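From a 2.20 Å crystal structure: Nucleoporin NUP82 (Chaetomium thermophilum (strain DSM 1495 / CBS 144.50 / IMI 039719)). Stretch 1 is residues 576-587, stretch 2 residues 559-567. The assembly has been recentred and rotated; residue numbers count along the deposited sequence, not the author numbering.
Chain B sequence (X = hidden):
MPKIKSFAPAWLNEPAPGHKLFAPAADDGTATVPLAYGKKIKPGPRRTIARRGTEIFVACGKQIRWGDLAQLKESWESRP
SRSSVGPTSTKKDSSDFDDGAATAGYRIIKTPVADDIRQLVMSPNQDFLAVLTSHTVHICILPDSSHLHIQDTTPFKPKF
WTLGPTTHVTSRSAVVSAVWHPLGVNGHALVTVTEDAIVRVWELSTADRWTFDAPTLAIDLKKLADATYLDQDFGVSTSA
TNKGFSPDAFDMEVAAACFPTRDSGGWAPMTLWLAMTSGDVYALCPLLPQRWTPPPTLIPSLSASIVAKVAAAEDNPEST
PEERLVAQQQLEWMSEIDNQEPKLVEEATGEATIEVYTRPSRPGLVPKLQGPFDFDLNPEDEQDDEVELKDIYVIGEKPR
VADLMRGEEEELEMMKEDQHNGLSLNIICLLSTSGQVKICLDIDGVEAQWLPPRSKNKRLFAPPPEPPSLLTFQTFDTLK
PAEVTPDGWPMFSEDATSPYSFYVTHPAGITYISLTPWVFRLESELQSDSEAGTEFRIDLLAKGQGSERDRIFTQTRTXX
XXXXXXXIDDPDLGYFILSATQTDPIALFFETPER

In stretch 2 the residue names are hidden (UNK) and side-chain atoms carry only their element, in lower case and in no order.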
ATOM      1  N   PHE B 576      17.662   7.722 -19.478  1.00 68.85           N
ATOM      2  CA  PHE B 576      16.396   8.014 -20.141  1.00 68.53           C
ATOM      3  C   PHE B 576      15.199   7.385 -19.437  1.00 67.13           C
ATOM      4  O   PHE B 576      15.351   6.567 -18.529  1.00 65.56           O
ATOM      5  CB  PHE B 576      16.446   7.529 -21.593  1.00 71.70           C
ATOM      6  CG  PHE B 576      16.601   6.039 -21.737  1.00 72.80           C
ATOM      7  CD1 PHE B 576      17.826   5.432 -21.516  1.00 74.85           C
ATOM      8  CD2 PHE B 576      15.524   5.250 -22.105  1.00 73.01           C
ATOM      9  CE1 PHE B 576      17.971   4.063 -21.652  1.00 75.18           C
ATOM     10  CE2 PHE B 576      15.664   3.881 -22.243  1.00 74.01           C
ATOM     11  CZ  PHE B 576      16.889   3.287 -22.017  1.00 74.85           C
ATOM     12  N   ILE B 577      14.010   7.794 -19.868  1.00 74.07           N
ATOM     13  CA  ILE B 577      12.758   7.230 -19.383  1.00 76.70           C
ATOM     14  C   ILE B 577      12.153   6.340 -20.448  1.00 73.06           C
ATOM     15  O   ILE B 577      12.242   6.639 -21.636  1.00 73.80           O
ATOM     16  CB  ILE B 577      11.747   8.321 -19.023  1.00 84.00           C
ATOM     17  CG1 ILE B 577      12.315   9.231 -17.945  1.00 90.48           C
ATOM     18  CG2 ILE B 577      10.433   7.718 -18.540  1.00 82.13           C
ATOM     19  CD1 ILE B 577      11.676  10.565 -17.960  1.00 95.33           C
ATOM     20  N   LEU B 578      11.525   5.255 -20.011  1.00 68.54           N
ATOM     21  CA  LEU B 578      10.839   4.347 -20.915  1.00 68.13           C
ATOM     22  C   LEU B 578       9.367   4.244 -20.528  1.00 65.02           C
ATOM     23  O   LEU B 578       9.035   3.975 -19.373  1.00 62.27           O
ATOM     24  CB  LEU B 578      11.500   2.969 -20.895  1.00 69.82           C
ATOM     25  CG  LEU B 578      10.924   1.937 -21.865  1.00 71.62           C
ATOM     26  CD1 LEU B 578      11.127   2.376 -23.311  1.00 75.29           C
ATOM     27  CD2 LEU B 578      11.555   0.577 -21.620  1.00 74.60           C
ATOM     28  N   SER B 579       8.491   4.484 -21.496  1.00 65.13           N
ATOM     29  CA  SER B 579       7.062   4.250 -21.322  1.00 63.41           C
ATOM     30  C   SER B 579       6.518   3.662 -22.614  1.00 63.83           C
ATOM     31  O   SER B 579       7.290   3.282 -23.495  1.00 65.35           O
ATOM     32  CB  SER B 579       6.329   5.542 -20.955  1.00 63.38           C
ATOM     33  OG  SER B 579       4.960   5.296 -20.678  1.00 62.81           O
ATOM     34  N   ALA B 580       5.199   3.589 -22.740  1.00 61.08           N
ATOM     35  CA  ALA B 580       4.600   3.027 -23.943  1.00 62.48           C
ATOM     36  C   ALA B 580       3.106   3.284 -24.015  1.00 67.80           C
ATOM     37  O   ALA B 580       2.420   3.328 -22.994  1.00 68.31           O
ATOM     38  CB  ALA B 580       4.868   1.525 -24.016  1.00 61.00           C
ATOM     39  N   THR B 581       2.613   3.457 -25.236  1.00 73.71           N
ATOM     40  CA  THR B 581       1.182   3.484 -25.492  1.00 77.09           C
ATOM     41  C   THR B 581       0.726   2.047 -25.714  1.00 83.68           C
ATOM     42  O   THR B 581       1.488   1.109 -25.479  1.00 80.97           O
ATOM     43  CB  THR B 581       0.831   4.345 -26.718  1.00 77.81           C
ATOM     44  OG1 THR B 581       1.433   3.783 -27.891  1.00 79.09           O
ATOM     45  CG2 THR B 581       1.324   5.773 -26.530  1.00 78.14           C
ATOM     46  N   GLN B 582      -0.511   1.873 -26.165  1.00 92.80           N
ATOM     47  CA  GLN B 582      -1.030   0.542 -26.455  1.00 99.33           C
ATOM     48  C   GLN B 582      -0.268  -0.108 -27.607  1.00101.87           C
ATOM     49  O   GLN B 582      -0.262  -1.332 -27.741  1.00102.61           O
ATOM     50  CB  GLN B 582      -2.521   0.607 -26.795  1.00105.74           C
ATOM     51  CG  GLN B 582      -3.401   1.155 -25.681  1.00106.63           C
ATOM     52  CD  GLN B 582      -3.582   0.174 -24.540  1.00108.26           C
ATOM     53  OE1 GLN B 582      -2.639  -0.121 -23.804  1.00107.37           O
ATOM     54  NE2 GLN B 582      -4.796  -0.340 -24.389  1.00109.02           N
ATOM     55  N   THR B 583       0.382   0.717 -28.425  1.00102.88           N
ATOM     56  CA  THR B 583       1.006   0.250 -29.661  1.00102.31           C
ATOM     57  C   THR B 583       2.468   0.670 -29.809  1.00 98.82           C
ATOM     58  O   THR B 583       3.288  -0.102 -30.306  1.00103.57           O
ATOM     59  CB  THR B 583       0.236   0.766 -30.889  1.00105.20           C
ATOM     60  OG1 THR B 583       0.344   2.193 -30.959  1.00104.17           O
ATOM     61  CG2 THR B 583      -1.233   0.375 -30.804  1.00104.81           C
ATOM     62  N   ASP B 584       2.791   1.886 -29.378  1.00 94.36           N
ATOM     63  CA  ASP B 584       4.107   2.467 -29.637  1.00 88.55           C
ATOM     64  C   ASP B 584       4.896   2.741 -28.359  1.00 78.62           C
ATOM     65  O   ASP B 584       4.312   2.887 -27.285  1.00 75.38           O
ATOM     66  CB  ASP B 584       3.951   3.766 -30.425  1.00 91.72           C
ATOM     67  CG  ASP B 584       3.079   3.598 -31.650  1.00 96.83           C
ATOM     68  OD1 ASP B 584       3.129   2.516 -32.269  1.00 98.37           O
ATOM     69  OD2 ASP B 584       2.338   4.545 -31.987  1.00 99.44           O
ATOM     70  N   PRO B 585       6.233   2.813 -28.473  1.00 72.46           N
ATOM     71  CA  PRO B 585       7.086   3.090 -27.315  1.00 68.28           C
ATOM     72  C   PRO B 585       7.298   4.575 -27.072  1.00 66.93           C
ATOM     73  O   PRO B 585       7.014   5.398 -27.942  1.00 68.14           O
ATOM     74  CB  PRO B 585       8.404   2.422 -27.695  1.00 69.28           C
ATOM     75  CG  PRO B 585       8.463   2.565 -29.171  1.00 72.74           C
ATOM     76  CD  PRO B 585       7.036   2.505 -29.671  1.00 74.32           C
ATOM     77  N   ILE B 586       7.797   4.898 -25.885  1.00 67.81           N
ATOM     78  CA  ILE B 586       8.180   6.258 -25.538  1.00 69.82           C
ATOM     79  C   ILE B 586       9.517   6.193 -24.812  1.00 69.84           C
ATOM     80  O   ILE B 586       9.590   5.735 -23.673  1.00 70.37           O
ATOM     81  CB  ILE B 586       7.123   6.949 -24.651  1.00 68.93           C
ATOM     82  CG1 ILE B 586       5.782   7.020 -25.385  1.00 71.15           C
ATOM     83  CG2 ILE B 586       7.586   8.351 -24.257  1.00 68.36           C
ATOM     84  CD1 ILE B 586       4.631   7.507 -24.525  1.00 70.30           C
ATOM     85  N   ALA B 587      10.569   6.640 -25.490  1.00 72.25           N
ATOM     86  CA  ALA B 587      11.917   6.628 -24.932  1.00 72.78           C
ATOM     87  C   ALA B 587      12.561   8.004 -25.056  1.00 76.57           C
ATOM     88  O   ALA B 587      13.089   8.360 -26.110  1.00 79.50           O
ATOM     89  CB  ALA B 587      12.766   5.578 -25.628  1.00 74.47           C
ATOM     90  N   UNK B 559      -6.751   8.789 -25.645  1.00142.75           N
ATOM     91  CA  UNK B 559      -7.088   8.380 -24.287  1.00143.92           C
ATOM     92  C   UNK B 559      -6.317   7.134 -23.856  1.00143.09           C
ATOM     93  O   UNK B 559      -6.538   6.607 -22.766  1.00143.45           O
ATOM     94  c   UNK B 559      -8.593   8.126 -24.172  1.00151.07           C
ATOM     95  c   UNK B 559     -10.931   9.064 -24.391  1.00156.14           C
ATOM     96  o   UNK B 559     -11.370   7.937 -24.622  1.00156.37           O
ATOM     97  n   UNK B 559     -11.716  10.086 -24.068  1.00157.13           N
ATOM     98  c   UNK B 559      -9.445   9.352 -24.468  1.00153.61           C
ATOM     99  N   UNK B 560      -5.417   6.671 -24.717  1.00124.02           N
ATOM    100  CA  UNK B 560      -4.617   5.483 -24.436  1.00104.69           C
ATOM    101  C   UNK B 560      -3.816   5.646 -23.147  1.00 98.39           C
ATOM    102  O   UNK B 560      -3.092   6.625 -22.989  1.00 87.87           O
ATOM    103  o   UNK B 560      -2.564   4.415 -25.170  1.00104.76           O
ATOM    104  c   UNK B 560      -3.666   5.195 -25.598  1.00103.89           C
ATOM    105  N   UNK B 561      -3.940   4.685 -22.217  1.00 97.47           N
ATOM    106  CA  UNK B 561      -3.143   4.794 -20.993  1.00 87.87           C
ATOM    107  C   UNK B 561      -1.669   4.514 -21.256  1.00 84.18           C
ATOM    108  O   UNK B 561      -1.342   3.743 -22.159  1.00 85.68           O
ATOM    109  c   UNK B 561      -4.271   2.702 -21.021  1.00 92.25           C
ATOM    110  c   UNK B 561      -4.750   3.454 -22.233  1.00 96.11           C
ATOM    111  c   UNK B 561      -3.751   3.727 -20.083  1.00 92.32           C
ATOM    112  N   UNK B 562      -0.796   5.139 -20.473  1.00 74.47           N
ATOM    113  CA  UNK B 562       0.639   4.955 -20.629  1.00 68.72           C
ATOM    114  C   UNK B 562       1.172   3.991 -19.580  1.00 63.97           C
ATOM    115  O   UNK B 562       0.757   4.028 -18.420  1.00 62.31           O
ATOM    116  c   UNK B 562       0.909   7.393 -21.492  1.00 68.32           C
ATOM    117  c   UNK B 562       1.370   6.297 -20.528  1.00 67.28           C
ATOM    118  c   UNK B 562       1.033   6.942 -22.942  1.00 70.66           C
ATOM    119  c   UNK B 562       1.703   8.670 -21.261  1.00 67.85           C
ATOM    120  N   UNK B 563       2.086   3.123 -19.996  1.00 62.35           N
ATOM    121  CA  UNK B 563       2.796   2.269 -19.059  1.00 60.09           C
ATOM    122  C   UNK B 563       3.584   3.145 -18.092  1.00 58.28           C
ATOM    123  O   UNK B 563       4.186   4.140 -18.500  1.00 56.70           O
ATOM    124  c   UNK B 563       3.718   1.316 -19.796  1.00 60.57           C
ATOM    125  N   UNK B 564       3.555   2.787 -16.812  1.00 58.81           N
ATOM    126  CA  UNK B 564       4.275   3.533 -15.787  1.00 58.37           C
ATOM    127  C   UNK B 564       5.725   3.733 -16.201  1.00 58.65           C
ATOM    128  O   UNK B 564       6.393   2.788 -16.623  1.00 59.74           O
ATOM    129  c   UNK B 564       4.199   2.815 -14.453  1.00 58.09           C
ATOM    130  N   UNK B 565       6.196   4.972 -16.086  1.00 57.76           N
ATOM    131  CA  UNK B 565       7.540   5.338 -16.514  1.00 58.09           C
ATOM    132  C   UNK B 565       8.590   4.462 -15.843  1.00 57.45           C
ATOM    133  O   UNK B 565       8.520   4.201 -14.645  1.00 54.52           O
ATOM    134  c   UNK B 565       7.805   6.804 -16.212  1.00 58.34           C
ATOM    135  N   UNK B 566       9.558   4.008 -16.631  1.00 60.90           N
ATOM    136  CA  UNK B 566      10.652   3.189 -16.127  1.00 64.07           C
ATOM    137  C   UNK B 566      11.975   3.902 -16.373  1.00 65.01           C
ATOM    138  O   UNK B 566      12.383   4.094 -17.518  1.00 66.56           O
ATOM    139  c   UNK B 566      10.677   1.805 -16.800  1.00 68.44           C
ATOM    140  o   UNK B 566       9.390   1.185 -16.670  1.00 69.34           O
ATOM    141  c   UNK B 566      11.735   0.917 -16.165  1.00 70.36           C
ATOM    142  N   UNK B 567      12.634   4.303 -15.292  1.00 62.53           N
ATOM    143  CA  UNK B 567      13.889   5.037 -15.391  1.00 63.74           C
ATOM    144  C   UNK B 567      15.067   4.087 -15.575  1.00 64.89           C
ATOM    145  O   UNK B 567      15.188   3.086 -14.868  1.00 62.58           O
ATOM    146  c   UNK B 567      14.103   5.904 -14.147  1.00 63.53           C
ATOM    147  o   UNK B 567      15.228   6.751 -14.312  1.00 65.61           O
TER

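Position 559 carries three side-chain carbons in an unbranched run, the third bearing one oxygen and one nitrogen. This terminal amide on a long chain is glutamine; Gln559 is poorly ordered and makes no contact with stretch 1. At position 560 a single carbon bears one oxygen, which lies 3.4 Å from Gln582 N and 3.7 Å from Thr581 CB. One carbon and a hydroxyl make this serine, and Ser560 OG accepts a weak hydrogen bond from Gln582 N. Position 561 has three carbons that close a ring onto its own backbone N, and the ring carbon bonded to that N lies 4.2 Å from Gln582 CD; the ring makes it proline.

Four carbons, forked at the second, occupy position 562. One branch end reaches 3.8 Å from Thr581 CG2 and 4.0 Å from Ile586 CD1, and CB lies 3.7 Å from Ser579 OG. The fork one carbon beyond CB identifies leucine.

Position 563 has one side-chain carbon, CB, directed toward stretch 1 and 4.4 Å from Ala580 CB: alanine. Position 564 also has CB alone, pointing away and contributing little: alanine. At position 565 the lone CB packs 3.6 Å from Ile577 CG2: alanine.

At position 566, CB carries one oxygen and one carbon and sits 4.3 Å from Leu578 CB. Branching at CB into a hydroxyl and a methyl is threonine; Thr566 OG1 gives a weak hydrogen bond to Ala564 O. Position 567 again shows one carbon followed by one oxygen, and its CA is 3.8 Å from Phe576 O. It is serine, and Ser567 OG is hydrogen-bonded elsewhere in the structure.

The contact is anchored by a short antiparallel pairing. Leu578 and Thr566 form a hydrogen-bonded pair, with Thr566 N donating to Leu578 O at 2.8 Å and Leu578 N to Thr566 O at 2.9 Å; their side chains share one face of the sheet, while those of Ile577 and Ser567 share the other. Farther along, Ala563 N donates to Ala580 O at 3.0 Å, and the Ser579 hydroxyl extends the link through a side chain, OG donating to Ala563 O at 2.6 Å. Two CA-H...O contacts supplement these bonds: Ala565 CA to Leu578 O at 3.5 Å and Leu562 CA to Ala580 O at 3.4 Å. Each of these carbonyls thus receives both an N-H and a CA-H from stretch 2. These bonds pair several backbone groups across the contact, while Leu562, Ala563 and Ala565 add apolar packing, and the two stretches together bury 557 Å².

Stretch 2 559-567: QSPLAAATS
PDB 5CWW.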